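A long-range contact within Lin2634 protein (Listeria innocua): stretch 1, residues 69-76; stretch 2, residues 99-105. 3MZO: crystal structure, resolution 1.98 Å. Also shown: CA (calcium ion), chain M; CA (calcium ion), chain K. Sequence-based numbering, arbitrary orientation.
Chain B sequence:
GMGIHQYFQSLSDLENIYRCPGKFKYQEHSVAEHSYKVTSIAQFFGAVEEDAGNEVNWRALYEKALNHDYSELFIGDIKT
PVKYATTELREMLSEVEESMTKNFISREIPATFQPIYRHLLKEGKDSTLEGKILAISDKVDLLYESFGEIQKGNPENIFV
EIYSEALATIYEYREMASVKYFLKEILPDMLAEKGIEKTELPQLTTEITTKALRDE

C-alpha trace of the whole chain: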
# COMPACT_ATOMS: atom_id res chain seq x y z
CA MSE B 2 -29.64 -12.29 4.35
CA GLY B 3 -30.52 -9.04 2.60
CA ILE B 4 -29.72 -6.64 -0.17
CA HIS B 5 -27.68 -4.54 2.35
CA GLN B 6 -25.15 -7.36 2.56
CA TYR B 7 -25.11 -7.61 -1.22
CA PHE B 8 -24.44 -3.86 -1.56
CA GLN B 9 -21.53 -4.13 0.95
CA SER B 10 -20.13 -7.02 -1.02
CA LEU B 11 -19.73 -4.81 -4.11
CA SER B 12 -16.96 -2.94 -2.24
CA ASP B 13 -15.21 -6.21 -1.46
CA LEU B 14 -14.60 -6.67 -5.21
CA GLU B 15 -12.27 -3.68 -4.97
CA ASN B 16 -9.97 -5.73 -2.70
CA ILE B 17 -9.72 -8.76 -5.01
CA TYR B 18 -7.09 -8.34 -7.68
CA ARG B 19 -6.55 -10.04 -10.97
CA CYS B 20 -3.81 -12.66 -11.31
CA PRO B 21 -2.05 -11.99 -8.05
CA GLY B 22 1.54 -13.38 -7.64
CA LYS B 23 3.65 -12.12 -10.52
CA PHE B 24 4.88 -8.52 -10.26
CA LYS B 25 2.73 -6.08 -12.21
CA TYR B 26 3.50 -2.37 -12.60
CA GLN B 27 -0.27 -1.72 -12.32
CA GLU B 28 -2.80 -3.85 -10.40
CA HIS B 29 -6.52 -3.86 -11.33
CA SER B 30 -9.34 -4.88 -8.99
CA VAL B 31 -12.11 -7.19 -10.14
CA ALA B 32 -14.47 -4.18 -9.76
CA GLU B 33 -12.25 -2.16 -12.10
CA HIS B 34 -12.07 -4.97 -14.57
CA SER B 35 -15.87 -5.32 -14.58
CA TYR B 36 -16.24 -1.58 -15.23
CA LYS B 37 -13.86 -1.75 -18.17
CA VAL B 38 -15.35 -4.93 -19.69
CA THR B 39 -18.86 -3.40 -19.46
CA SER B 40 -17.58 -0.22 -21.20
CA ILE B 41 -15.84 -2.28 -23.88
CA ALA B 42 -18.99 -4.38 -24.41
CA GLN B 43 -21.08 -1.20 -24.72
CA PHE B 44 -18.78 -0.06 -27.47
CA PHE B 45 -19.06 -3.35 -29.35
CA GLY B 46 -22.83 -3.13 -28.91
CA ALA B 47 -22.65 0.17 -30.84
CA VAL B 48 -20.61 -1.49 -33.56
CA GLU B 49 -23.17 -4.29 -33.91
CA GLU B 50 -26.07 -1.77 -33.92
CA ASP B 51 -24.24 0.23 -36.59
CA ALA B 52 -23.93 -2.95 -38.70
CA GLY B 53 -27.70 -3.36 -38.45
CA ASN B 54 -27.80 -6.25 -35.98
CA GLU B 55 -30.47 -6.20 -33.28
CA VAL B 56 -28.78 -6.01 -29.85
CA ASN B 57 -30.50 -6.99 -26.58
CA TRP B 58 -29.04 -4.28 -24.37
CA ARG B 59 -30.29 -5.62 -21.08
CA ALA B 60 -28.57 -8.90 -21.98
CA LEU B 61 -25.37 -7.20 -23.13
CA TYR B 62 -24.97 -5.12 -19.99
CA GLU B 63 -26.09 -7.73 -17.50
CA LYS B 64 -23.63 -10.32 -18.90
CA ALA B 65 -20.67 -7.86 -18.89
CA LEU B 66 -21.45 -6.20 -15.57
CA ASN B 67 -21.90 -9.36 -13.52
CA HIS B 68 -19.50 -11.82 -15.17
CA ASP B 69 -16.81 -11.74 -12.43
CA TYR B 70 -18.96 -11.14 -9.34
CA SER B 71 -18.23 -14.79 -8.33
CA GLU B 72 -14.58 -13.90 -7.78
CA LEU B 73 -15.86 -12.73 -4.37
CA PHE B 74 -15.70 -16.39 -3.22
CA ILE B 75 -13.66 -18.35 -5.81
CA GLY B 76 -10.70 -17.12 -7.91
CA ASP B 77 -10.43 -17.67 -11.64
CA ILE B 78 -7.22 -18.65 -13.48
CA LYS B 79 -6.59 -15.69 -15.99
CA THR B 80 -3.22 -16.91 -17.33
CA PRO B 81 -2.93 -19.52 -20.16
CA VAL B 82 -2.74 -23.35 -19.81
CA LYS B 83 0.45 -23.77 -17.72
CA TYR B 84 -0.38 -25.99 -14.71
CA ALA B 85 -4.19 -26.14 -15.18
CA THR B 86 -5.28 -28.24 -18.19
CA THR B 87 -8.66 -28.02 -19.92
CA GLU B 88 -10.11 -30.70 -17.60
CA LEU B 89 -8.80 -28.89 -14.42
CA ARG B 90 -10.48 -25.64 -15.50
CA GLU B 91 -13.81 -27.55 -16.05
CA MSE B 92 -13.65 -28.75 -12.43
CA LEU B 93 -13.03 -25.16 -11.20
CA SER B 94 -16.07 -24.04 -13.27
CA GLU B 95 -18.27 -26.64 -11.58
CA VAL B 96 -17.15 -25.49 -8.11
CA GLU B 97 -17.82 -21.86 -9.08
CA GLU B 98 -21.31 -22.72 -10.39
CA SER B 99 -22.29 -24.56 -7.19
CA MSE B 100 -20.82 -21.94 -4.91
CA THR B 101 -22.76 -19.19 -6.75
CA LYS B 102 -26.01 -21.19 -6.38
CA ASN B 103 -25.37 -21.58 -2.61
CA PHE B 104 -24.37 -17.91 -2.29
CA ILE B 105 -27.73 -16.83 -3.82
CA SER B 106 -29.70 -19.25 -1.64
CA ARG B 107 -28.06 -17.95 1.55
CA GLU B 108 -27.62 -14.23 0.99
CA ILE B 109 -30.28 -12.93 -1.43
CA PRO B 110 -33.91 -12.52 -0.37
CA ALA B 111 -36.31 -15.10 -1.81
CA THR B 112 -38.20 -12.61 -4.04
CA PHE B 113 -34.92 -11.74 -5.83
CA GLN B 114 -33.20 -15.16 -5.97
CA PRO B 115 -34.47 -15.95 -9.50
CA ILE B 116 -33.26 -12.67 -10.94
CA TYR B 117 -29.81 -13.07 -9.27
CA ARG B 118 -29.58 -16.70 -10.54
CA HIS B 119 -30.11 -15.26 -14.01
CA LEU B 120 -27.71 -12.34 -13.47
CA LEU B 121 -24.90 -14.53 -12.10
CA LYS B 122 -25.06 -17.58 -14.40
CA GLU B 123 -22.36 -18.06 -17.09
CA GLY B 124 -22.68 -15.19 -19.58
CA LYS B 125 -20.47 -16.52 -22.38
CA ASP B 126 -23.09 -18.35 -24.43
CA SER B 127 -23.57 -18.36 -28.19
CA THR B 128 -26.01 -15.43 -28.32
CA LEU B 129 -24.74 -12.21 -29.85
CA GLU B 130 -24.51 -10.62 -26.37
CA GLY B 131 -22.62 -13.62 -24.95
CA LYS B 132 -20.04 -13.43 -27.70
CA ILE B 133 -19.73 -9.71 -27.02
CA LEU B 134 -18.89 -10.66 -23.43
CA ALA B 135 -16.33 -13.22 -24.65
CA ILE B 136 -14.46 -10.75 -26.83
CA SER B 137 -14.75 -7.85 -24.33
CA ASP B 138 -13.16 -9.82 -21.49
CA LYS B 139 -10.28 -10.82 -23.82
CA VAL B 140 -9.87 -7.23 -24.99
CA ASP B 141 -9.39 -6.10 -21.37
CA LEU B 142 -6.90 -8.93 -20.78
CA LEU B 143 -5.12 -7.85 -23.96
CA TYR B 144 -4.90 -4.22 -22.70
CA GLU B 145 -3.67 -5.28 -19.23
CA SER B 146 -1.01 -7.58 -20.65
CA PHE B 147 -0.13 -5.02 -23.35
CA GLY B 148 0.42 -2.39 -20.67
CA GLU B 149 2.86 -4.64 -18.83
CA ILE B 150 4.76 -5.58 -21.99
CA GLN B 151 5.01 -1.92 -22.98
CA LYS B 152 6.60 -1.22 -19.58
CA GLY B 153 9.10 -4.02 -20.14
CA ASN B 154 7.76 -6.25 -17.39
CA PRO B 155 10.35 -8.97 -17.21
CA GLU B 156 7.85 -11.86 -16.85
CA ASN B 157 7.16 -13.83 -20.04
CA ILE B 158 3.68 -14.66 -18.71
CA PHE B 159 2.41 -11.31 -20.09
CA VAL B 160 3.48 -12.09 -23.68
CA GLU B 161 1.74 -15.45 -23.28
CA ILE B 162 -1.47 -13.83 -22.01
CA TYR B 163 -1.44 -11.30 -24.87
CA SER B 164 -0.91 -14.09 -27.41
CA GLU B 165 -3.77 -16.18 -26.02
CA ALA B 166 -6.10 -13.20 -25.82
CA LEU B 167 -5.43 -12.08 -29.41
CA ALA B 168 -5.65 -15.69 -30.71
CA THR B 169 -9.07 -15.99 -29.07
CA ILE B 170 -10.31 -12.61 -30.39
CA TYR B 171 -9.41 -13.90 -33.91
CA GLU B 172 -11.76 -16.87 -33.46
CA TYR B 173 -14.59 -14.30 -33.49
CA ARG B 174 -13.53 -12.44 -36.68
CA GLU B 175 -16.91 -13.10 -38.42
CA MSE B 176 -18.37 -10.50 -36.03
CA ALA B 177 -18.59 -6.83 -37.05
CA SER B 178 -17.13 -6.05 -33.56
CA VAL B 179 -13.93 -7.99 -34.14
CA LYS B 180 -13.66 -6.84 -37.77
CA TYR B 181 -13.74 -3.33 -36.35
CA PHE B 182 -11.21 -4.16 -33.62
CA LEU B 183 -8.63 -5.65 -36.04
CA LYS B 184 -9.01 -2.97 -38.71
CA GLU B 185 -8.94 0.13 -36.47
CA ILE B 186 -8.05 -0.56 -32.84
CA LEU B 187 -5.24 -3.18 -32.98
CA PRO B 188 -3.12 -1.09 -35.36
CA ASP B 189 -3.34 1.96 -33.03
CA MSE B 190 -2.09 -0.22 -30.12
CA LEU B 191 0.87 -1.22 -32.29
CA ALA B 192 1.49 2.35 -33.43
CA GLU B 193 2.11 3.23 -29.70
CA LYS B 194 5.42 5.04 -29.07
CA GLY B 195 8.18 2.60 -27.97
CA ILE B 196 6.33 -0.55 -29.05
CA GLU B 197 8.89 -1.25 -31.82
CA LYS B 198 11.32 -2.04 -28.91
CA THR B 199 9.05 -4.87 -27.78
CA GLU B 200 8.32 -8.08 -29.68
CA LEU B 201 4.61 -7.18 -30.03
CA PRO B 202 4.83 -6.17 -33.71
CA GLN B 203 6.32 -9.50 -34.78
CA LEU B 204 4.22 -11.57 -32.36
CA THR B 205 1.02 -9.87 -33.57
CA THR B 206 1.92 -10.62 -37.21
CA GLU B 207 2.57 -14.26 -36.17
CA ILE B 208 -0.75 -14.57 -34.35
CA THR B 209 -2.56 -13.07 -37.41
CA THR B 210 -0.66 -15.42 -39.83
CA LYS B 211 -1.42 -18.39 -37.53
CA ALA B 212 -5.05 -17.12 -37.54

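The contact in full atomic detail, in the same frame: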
# COMPACT_ATOMS: atom_id res chain seq x y z
N ASP B 69 -17.84 -11.36 -13.41
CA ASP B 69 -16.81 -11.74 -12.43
C ASP B 69 -17.19 -11.53 -10.96
O ASP B 69 -16.35 -11.63 -10.07
CB ASP B 69 -15.49 -11.05 -12.77
CG ASP B 69 -14.68 -11.78 -13.83
OD1 ASP B 69 -15.00 -12.92 -14.12
OD2 ASP B 69 -13.69 -11.26 -14.36
N TYR B 70 -18.47 -11.29 -10.69
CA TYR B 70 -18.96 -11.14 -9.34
C TYR B 70 -18.57 -12.36 -8.48
O TYR B 70 -18.23 -12.21 -7.31
CB TYR B 70 -20.49 -10.91 -9.35
CG TYR B 70 -21.05 -10.77 -7.97
CD1 TYR B 70 -20.93 -9.58 -7.28
CD2 TYR B 70 -21.66 -11.84 -7.33
CE1 TYR B 70 -21.39 -9.44 -5.99
CE2 TYR B 70 -22.14 -11.71 -6.03
CZ TYR B 70 -22.01 -10.51 -5.37
OH TYR B 70 -22.45 -10.40 -4.08
N SER B 71 -18.57 -13.55 -9.07
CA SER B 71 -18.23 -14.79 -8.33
C SER B 71 -16.81 -14.85 -7.80
O SER B 71 -16.49 -15.70 -6.93
CB SER B 71 -18.51 -16.04 -9.19
OG SER B 71 -17.85 -15.98 -10.44
N GLU B 72 -15.94 -13.97 -8.31
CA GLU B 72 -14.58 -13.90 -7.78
C GLU B 72 -14.55 -13.47 -6.30
O GLU B 72 -13.52 -13.60 -5.62
CB GLU B 72 -13.64 -13.10 -8.71
CG GLU B 72 -13.18 -13.99 -9.89
CD GLU B 72 -12.43 -13.25 -11.00
OE1 GLU B 72 -11.56 -12.41 -10.70
OE2 GLU B 72 -12.68 -13.55 -12.20
N LEU B 73 -15.71 -13.03 -5.79
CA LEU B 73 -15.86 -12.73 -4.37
C LEU B 73 -15.55 -13.94 -3.50
O LEU B 73 -15.07 -13.77 -2.38
CB LEU B 73 -17.28 -12.32 -4.04
CG LEU B 73 -17.61 -10.89 -3.72
CD1 LEU B 73 -19.11 -10.87 -3.48
CD2 LEU B 73 -16.87 -10.39 -2.52
N PHE B 74 -15.85 -15.14 -4.01
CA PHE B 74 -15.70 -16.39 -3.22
C PHE B 74 -14.85 -17.50 -3.87
O PHE B 74 -14.43 -18.43 -3.19
CB PHE B 74 -17.07 -16.94 -2.76
CG PHE B 74 -18.18 -16.78 -3.77
CD1 PHE B 74 -18.31 -17.67 -4.82
CD2 PHE B 74 -19.12 -15.78 -3.62
CE1 PHE B 74 -19.35 -17.53 -5.72
CE2 PHE B 74 -20.16 -15.63 -4.53
CZ PHE B 74 -20.28 -16.50 -5.58
N ILE B 75 -14.58 -17.41 -5.17
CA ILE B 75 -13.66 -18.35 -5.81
C ILE B 75 -12.90 -17.67 -6.96
O ILE B 75 -13.50 -17.11 -7.88
CB ILE B 75 -14.40 -19.61 -6.29
CG1 ILE B 75 -13.41 -20.56 -7.00
CG2 ILE B 75 -15.62 -19.21 -7.15
CD1 ILE B 75 -13.89 -21.99 -7.17
N GLY B 76 -11.57 -17.68 -6.87
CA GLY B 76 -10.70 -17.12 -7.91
C GLY B 76 -10.81 -17.82 -9.24
O GLY B 76 -11.30 -18.95 -9.34
N SER B 99 -21.63 -24.12 -8.41
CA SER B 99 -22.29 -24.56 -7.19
C SER B 99 -22.20 -23.52 -6.10
O SER B 99 -23.16 -23.27 -5.38
CB SER B 99 -21.68 -25.87 -6.68
OG SER B 99 -21.89 -26.88 -7.63
N MSE B 100 -21.02 -22.93 -5.96
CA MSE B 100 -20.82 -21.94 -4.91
C MSE B 100 -21.71 -20.72 -5.13
O MSE B 100 -22.27 -20.18 -4.15
CB MSE B 100 -19.34 -21.54 -4.82
CG MSE B 100 -18.47 -22.62 -4.25
SE MSE B 100 -16.63 -22.01 -4.07
CE MSE B 100 -16.72 -20.83 -2.50
N THR B 101 -21.88 -20.31 -6.39
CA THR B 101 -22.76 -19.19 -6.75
C THR B 101 -24.22 -19.51 -6.42
O THR B 101 -24.92 -18.67 -5.87
CB THR B 101 -22.65 -18.76 -8.26
OG1 THR B 101 -21.30 -18.37 -8.55
CG2 THR B 101 -23.55 -17.60 -8.55
N LYS B 102 -24.65 -20.73 -6.72
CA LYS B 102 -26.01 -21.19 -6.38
C LYS B 102 -26.25 -21.12 -4.85
O LYS B 102 -27.31 -20.65 -4.40
CB LYS B 102 -26.23 -22.61 -6.92
CG LYS B 102 -27.58 -23.26 -6.57
N ASN B 103 -25.27 -21.58 -4.07
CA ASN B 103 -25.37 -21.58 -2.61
C ASN B 103 -25.26 -20.15 -2.07
O ASN B 103 -25.90 -19.80 -1.06
CB ASN B 103 -24.30 -22.49 -2.00
CG ASN B 103 -24.33 -23.93 -2.57
OD1 ASN B 103 -25.29 -24.33 -3.23
ND2 ASN B 103 -23.26 -24.70 -2.33
N PHE B 104 -24.45 -19.31 -2.70
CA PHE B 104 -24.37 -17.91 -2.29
C PHE B 104 -25.77 -17.27 -2.39
O PHE B 104 -26.27 -16.68 -1.43
CB PHE B 104 -23.35 -17.12 -3.13
CG PHE B 104 -23.37 -15.64 -2.86
CD1 PHE B 104 -24.27 -14.81 -3.53
CD2 PHE B 104 -22.51 -15.08 -1.93
CE1 PHE B 104 -24.32 -13.45 -3.27
CE2 PHE B 104 -22.55 -13.70 -1.67
CZ PHE B 104 -23.46 -12.88 -2.34
N ILE B 105 -26.40 -17.42 -3.55
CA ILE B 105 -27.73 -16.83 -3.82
C ILE B 105 -28.77 -17.33 -2.83
O ILE B 105 -29.57 -16.55 -2.31
CB ILE B 105 -28.17 -17.07 -5.30
CG1 ILE B 105 -27.19 -16.32 -6.24
CG2 ILE B 105 -29.61 -16.59 -5.54
CD1 ILE B 105 -27.19 -16.78 -7.67
CA CA M . -16.24 -15.07 -14.37
CA CA K . -13.12 -11.80 -16.65
O HOH W 1 -14.21 -14.18 -16.39
O HOH W 2 -17.78 -16.04 -13.16
O HOH W 3 -14.29 -15.54 -12.87
O HOH W 4 -17.25 -15.33 -16.74

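Packing, not polar pairing, holds these two stretches together: no hydrogen bond crosses between them, and 358 Å² of surface is buried, both sides summed. The backbones come nearest at S71 and T101, whose CA atoms lie 6.5 Å apart.

Two aromatic pairs converge on F104. The edge of Y70 is directed at the face of F104 in an offset arrangement, with ring centroids 5.8 Å apart and planes at 73°. The CA-to-CB bond of Y70 points sideways, but with chi1 at 180° (t) the end of the side chain comes nearer, Y70 OH lying 3.2 Å from F104 CZ. F74 meets the same ring differently. Its plane is inclined by only 28° and the centroids are 5.2 Å apart, but the rings are slid so that they barely overlap, and the closest approach is F74 CE2 to F104 CD2, 3.5 Å.

Selenomethionine M100 supplies the aliphatic part. Its methyl CE lies 3.9 Å from F74 CB and 3.4 Å from the backbone F74 O, while its SE sits 4.0 Å from I75 CB. One side chain, bent at chi3 (75°, p), thus touches two consecutive residues.

T101 brings a polar atom into this apolar setting. T101 OG1 lies near the plane of the F74 ring, at its edge, 3.5 Å from F74 CE1, and 3.7 Å from S71 CB. These are van der Waals contacts; the hydroxyl is hydrogen-bonded to a residue adjoining one of the stretches.

Backbone hydrogen bonds within each stretch accompany this arrangement. F104 N donates to M100 O at 2.8 Å, one helical turn placing both side chains toward stretch 1. In stretch 1, L73 N donates to Y70 O at 3.1 Å and F74 N to S71 O at 3.0 Å, the i to i+3 bonds of the 3-10 segment 70-73 and the residue after it; Y70 and F74 both contact F104.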